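Local coordinates for protein AF1502 (Archaeoglobus fulgidus, PDB 5A1Q) that is of unknown function but consists of a small helical STAC domain, a type associated with transmembrane solute transport and two-component signal transduction, at residues 60-63 / 64-67; 41-44 / 45-49. All coordinates share one frame; numbering follows the deposited sequence.

Contact 1: 60-63 / 64-67; sequences VEIV and EERL
V63 and L67, one helical turn apart, run alongside each other in the same direction, V63 CG1 resting 4.1 Å from L67 CD1. Both are branched and wholly apolar, which suits the buried side of this amphipathic helix, and V60 continues the same side one turn earlier. Beneath the side chains the backbone is regular: E64 N gives its hydrogen to V60 O at 2.8 Å, L67 N does the same to V63 O at 3.0 Å, and E65 and R66 repeat the pattern on E61 and I62.

The solvent side is different in kind: R66 is exposed and I62 partly so, though the two touch closely. R66 CG stands beside the backbone N (chi1 -83°) and the chain then runs out extended, so that the guanidinium passes alongside I62. The CG2 methyl of I62 lies 3.4 Å above one face of that group, offset toward its rim, with R66 NE as its nearest atom at 3.5 Å. The long arginine thus offers a flat surface to the methyl while its NH1 makes a salt bridge to E17. E61 and E65 line a polar side, their carboxylates apart, E61 OE1 being 6.2 Å from E65 OE2.

E64, salt-bridged to K51, borders helix 43-51 together with V60 and L67, whereas I62 and V63 pack on helix 7-18, so helix 57-70 is flanked by both.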
loop_
_atom_site.group_PDB
_atom_site.type_symbol
_atom_site.label_atom_id
_atom_site.label_comp_id
_atom_site.label_asym_id
_atom_site.label_seq_id
_atom_site.Cartn_x
_atom_site.Cartn_y
_atom_site.Cartn_z
ATOM N N VAL A 60 -11.988 -0.258 7.150
ATOM C CA VAL A 60 -11.146 -1.453 7.018
ATOM C C VAL A 60 -11.095 -2.233 8.346
ATOM O O VAL A 60 -11.101 -3.478 8.330
ATOM C CB VAL A 60 -9.737 -1.057 6.505
ATOM C CG1 VAL A 60 -8.815 -2.279 6.485
ATOM C CG2 VAL A 60 -9.861 -0.374 5.180
ATOM N N GLU A 61 -11.076 -1.545 9.500
ATOM C CA GLU A 61 -11.078 -2.143 10.821
ATOM C C GLU A 61 -12.370 -2.974 10.934
ATOM O O GLU A 61 -12.367 -4.108 11.434
ATOM C CB GLU A 61 -10.975 -1.033 11.932
ATOM C CG GLU A 61 -9.555 -0.422 12.053
ATOM C CD GLU A 61 -9.309 0.814 12.945
ATOM O OE1 GLU A 61 -10.222 1.629 13.249
ATOM O OE2 GLU A 61 -8.116 0.994 13.319
ATOM N N ILE A 62 -13.491 -2.405 10.479
ATOM C CA ILE A 62 -14.786 -3.128 10.528
ATOM C C ILE A 62 -14.706 -4.443 9.673
ATOM O O ILE A 62 -15.118 -5.507 10.144
ATOM C CB ILE A 62 -15.961 -2.210 10.109
ATOM C CG1 ILE A 62 -16.156 -1.167 11.206
ATOM C CG2 ILE A 62 -17.205 -3.097 9.848
ATOM C CD1 ILE A 62 -17.107 -0.063 10.843
ATOM N N VAL A 63 -14.138 -4.346 8.462
ATOM C CA VAL A 63 -13.960 -5.584 7.650
ATOM C C VAL A 63 -13.089 -6.576 8.356
ATOM O O VAL A 63 -13.446 -7.741 8.456
ATOM C CB VAL A 63 -13.324 -5.240 6.294
ATOM C CG1 VAL A 63 -13.000 -6.509 5.487
ATOM C CG2 VAL A 63 -14.249 -4.384 5.470
ATOM N N GLU A 64 -11.964 -6.116 8.907
ATOM C CA GLU A 64 -11.103 -7.049 9.676
ATOM C C GLU A 64 -11.848 -7.743 10.794
ATOM O O GLU A 64 -11.761 -8.956 11.005
ATOM C CB GLU A 64 -9.915 -6.324 10.272
ATOM C CG GLU A 64 -8.936 -5.843 9.220
ATOM C CD GLU A 64 -7.494 -5.846 9.690
ATOM O OE1 GLU A 64 -7.115 -6.734 10.478
ATOM O OE2 GLU A 64 -6.728 -4.970 9.235
ATOM N N GLU A 65 -12.618 -6.959 11.550
ATOM C CA GLU A 65 -13.373 -7.477 12.635
ATOM C C GLU A 65 -14.398 -8.549 12.222
ATOM O O GLU A 65 -14.507 -9.579 12.872
ATOM C CB GLU A 65 -14.086 -6.301 13.368
ATOM C CG GLU A 65 -13.154 -5.594 14.358
ATOM C CD GLU A 65 -13.663 -4.210 14.795
ATOM O OE1 GLU A 65 -14.782 -3.839 14.377
ATOM O OE2 GLU A 65 -12.907 -3.488 15.501
ATOM N N ARG A 66 -15.064 -8.288 11.099
ATOM C CA ARG A 66 -16.073 -9.214 10.553
ATOM C C ARG A 66 -15.428 -10.501 10.074
ATOM O O ARG A 66 -16.015 -11.589 10.239
ATOM C CB ARG A 66 -16.805 -8.573 9.364
ATOM C CG ARG A 66 -17.946 -7.672 9.842
ATOM C CD ARG A 66 -18.446 -6.704 8.784
ATOM N NE ARG A 66 -19.416 -5.741 9.358
ATOM C CZ ARG A 66 -20.081 -4.818 8.653
ATOM N NH1 ARG A 66 -19.899 -4.716 7.326
ATOM N NH2 ARG A 66 -20.937 -3.987 9.269
ATOM N N LEU A 67 -14.234 -10.396 9.518
ATOM C CA LEU A 67 -13.519 -11.614 9.083
ATOM C C LEU A 67 -13.059 -12.423 10.258
ATOM O O LEU A 67 -13.204 -13.637 10.231
ATOM C CB LEU A 67 -12.376 -11.280 8.138
ATOM C CG LEU A 67 -12.781 -10.693 6.791
ATOM C CD1 LEU A 67 -11.556 -10.359 5.956
ATOM C CD2 LEU A 67 -13.701 -11.647 6.051
#

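Contact 2: 41-44 / 45-49; sequences SNYK and EILSV
Y43 overlaps L47 one turn further on, its ring atom CD2 lying 4.2 Å from L47 CD1 as the two side chains cross obliquely. Y43 CG stands between its backbone N and carbonyl carbon (chi1 78°), and one face of the ring has K44 CG 3.7 Å above its centre. On another side of the helix N42 and I46 run alongside each other, with the I46 CD1 methyl 3.7 Å from N42 OD1. Asparagine suits the N-cap position, yet here its amide faces the preceding loop, OD1 accepting from D39 N and ND2 reaching D37 O. N42 therefore makes no side-chain cap; one water accepts from E45 N at 2.9 Å and donates to S41 O, while I46 N makes the usual helical bond to N42 O. S48 turns its hydroxyl back on the chain, OG donating to E45 O at 2.6 Å, an oxygen that also accepts from V49 N. Replacing S48 by an alanine would probably leave E45 O with the long V49 N bond as its remaining grip from this helix. I46 and L47 are apolar because they face the interior, I46 against helix 22-33 and L47 against helices 7-18 and 57-70. E45 and V49 meet M52 of the second subunit. K44, extended, carries its amine to a salt bridge with E68. The chemistry therefore implies a division of labour: water serves E45 N, the preceding loop the N42 amide and the S48 hydroxyl E45 O, while I46 and L47 give hydrocarbon to the interior.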
loop_
_atom_site.group_PDB
_atom_site.type_symbol
_atom_site.label_atom_id
_atom_site.label_comp_id
_atom_site.label_asym_id
_atom_site.label_seq_id
_atom_site.Cartn_x
_atom_site.Cartn_y
_atom_site.Cartn_z
ATOM N N SER A 41 -3.171 -16.568 3.201
ATOM C CA SER A 41 -1.814 -16.189 3.594
ATOM C C SER A 41 -1.545 -14.703 3.495
ATOM O O SER A 41 -0.644 -14.234 4.201
ATOM C CB SER A 41 -0.729 -16.894 2.755
ATOM O OG SER A 41 -0.719 -18.316 2.883
ATOM N N ASN A 42 -2.279 -13.958 2.641
ATOM C CA ASN A 42 -1.915 -12.561 2.354
ATOM C C ASN A 42 -2.960 -11.537 2.638
ATOM O O ASN A 42 -2.706 -10.316 2.552
ATOM C CB ASN A 42 -1.375 -12.432 0.908
ATOM C CG ASN A 42 -2.450 -12.599 -0.154
ATOM O OD1 ASN A 42 -3.649 -12.570 0.120
ATOM N ND2 ASN A 42 -2.020 -12.714 -1.392
ATOM N N TYR A 43 -4.209 -11.958 2.967
ATOM C CA TYR A 43 -5.238 -10.960 3.126
ATOM C C TYR A 43 -5.030 -9.975 4.254
ATOM O O TYR A 43 -5.416 -8.819 4.110
ATOM C CB TYR A 43 -6.657 -11.577 3.221
ATOM C CG TYR A 43 -7.060 -12.188 4.541
ATOM C CD1 TYR A 43 -6.538 -13.359 4.916
ATOM C CD2 TYR A 43 -7.934 -11.525 5.400
ATOM C CE1 TYR A 43 -6.879 -13.998 6.093
ATOM C CE2 TYR A 43 -8.344 -12.146 6.596
ATOM C CZ TYR A 43 -7.797 -13.395 6.925
ATOM O OH TYR A 43 -8.056 -14.059 8.106
ATOM N N LYS A 44 -4.401 -10.409 5.336
ATOM C CA LYS A 44 -4.277 -9.516 6.462
ATOM C C LYS A 44 -3.255 -8.432 6.098
ATOM O O LYS A 44 -3.440 -7.269 6.472
ATOM C CB LYS A 44 -3.892 -10.257 7.700
ATOM C CG LYS A 44 -5.083 -11.054 8.256
ATOM C CD LYS A 44 -4.838 -11.501 9.670
ATOM C CE LYS A 44 -6.016 -12.373 10.156
ATOM N NZ LYS A 44 -6.002 -12.772 11.577
ATOM N N GLU A 45 -2.243 -8.834 5.349
ATOM C CA GLU A 45 -1.244 -7.834 4.869
ATOM C C GLU A 45 -1.840 -6.824 3.925
ATOM O O GLU A 45 -1.569 -5.610 4.015
ATOM C CB GLU A 45 -0.072 -8.518 4.252
ATOM C CG GLU A 45 0.983 -7.492 3.933
ATOM C CD GLU A 45 2.357 -8.088 3.853
ATOM O OE1 GLU A 45 2.772 -8.816 4.788
ATOM O OE2 GLU A 45 3.013 -7.819 2.832
ATOM N N ILE A 46 -2.649 -7.279 2.979
ATOM C CA ILE A 46 -3.404 -6.359 2.161
ATOM C C ILE A 46 -4.272 -5.350 2.937
ATOM O O ILE A 46 -4.213 -4.108 2.758
ATOM C CB ILE A 46 -4.248 -7.106 1.095
ATOM C CG1 ILE A 46 -3.352 -8.004 0.200
ATOM C CG2 ILE A 46 -5.194 -6.105 0.375
ATOM C CD1 ILE A 46 -4.196 -8.952 -0.647
ATOM N N LEU A 47 -5.038 -5.843 3.893
ATOM C CA LEU A 47 -5.786 -4.974 4.748
ATOM C C LEU A 47 -4.918 -4.064 5.602
ATOM O O LEU A 47 -5.353 -2.916 5.887
ATOM C CB LEU A 47 -6.749 -5.797 5.662
ATOM C CG LEU A 47 -7.805 -6.514 4.875
ATOM C CD1 LEU A 47 -8.584 -7.428 5.805
ATOM C CD2 LEU A 47 -8.740 -5.549 4.166
ATOM N N SER A 48 -3.749 -4.517 6.037
ATOM C CA SER A 48 -2.871 -3.663 6.817
ATOM C C SER A 48 -2.497 -2.374 6.008
ATOM O O SER A 48 -2.397 -1.273 6.579
ATOM C CB SER A 48 -1.624 -4.399 7.327
ATOM O OG SER A 48 -0.657 -4.664 6.282
ATOM N N VAL A 49 -2.228 -2.503 4.730
ATOM C CA VAL A 49 -1.982 -1.320 3.869
ATOM C C VAL A 49 -3.168 -0.366 3.846
ATOM O O VAL A 49 -3.042 0.802 4.101
ATOM C CB VAL A 49 -1.537 -1.704 2.432
ATOM C CG1 VAL A 49 -1.399 -0.515 1.500
ATOM C CG2 VAL A 49 -0.271 -2.539 2.540
HETATM O O HOH W 1 -1.076 -11.478 5.583
HETATM O O HOH W 2 1.181 -11.678 3.607
#

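From the N terminus, helices 7-18 and 22-33 come first, and a loop then leads into contact 2 at the start of helix 43-51. Contact 1 follows on helix 57-70, the next in the chain. Contact 2 spans the start of its helix and contact 1 lies within the next; each closes only local helical turns, so the two stand in series, neither nesting nor crossing. Their centres lie about 12 Å apart, and they meet where the helices pack: L67 CD1 is 3.7 Å from Y43 CE2, and V60 CG1 is 3.6 Å from L47 O. Both contacts also reach helix 7-18, V63 and L47 sharing L14 there, while I46 adds helix 22-33, so all four helices are joined.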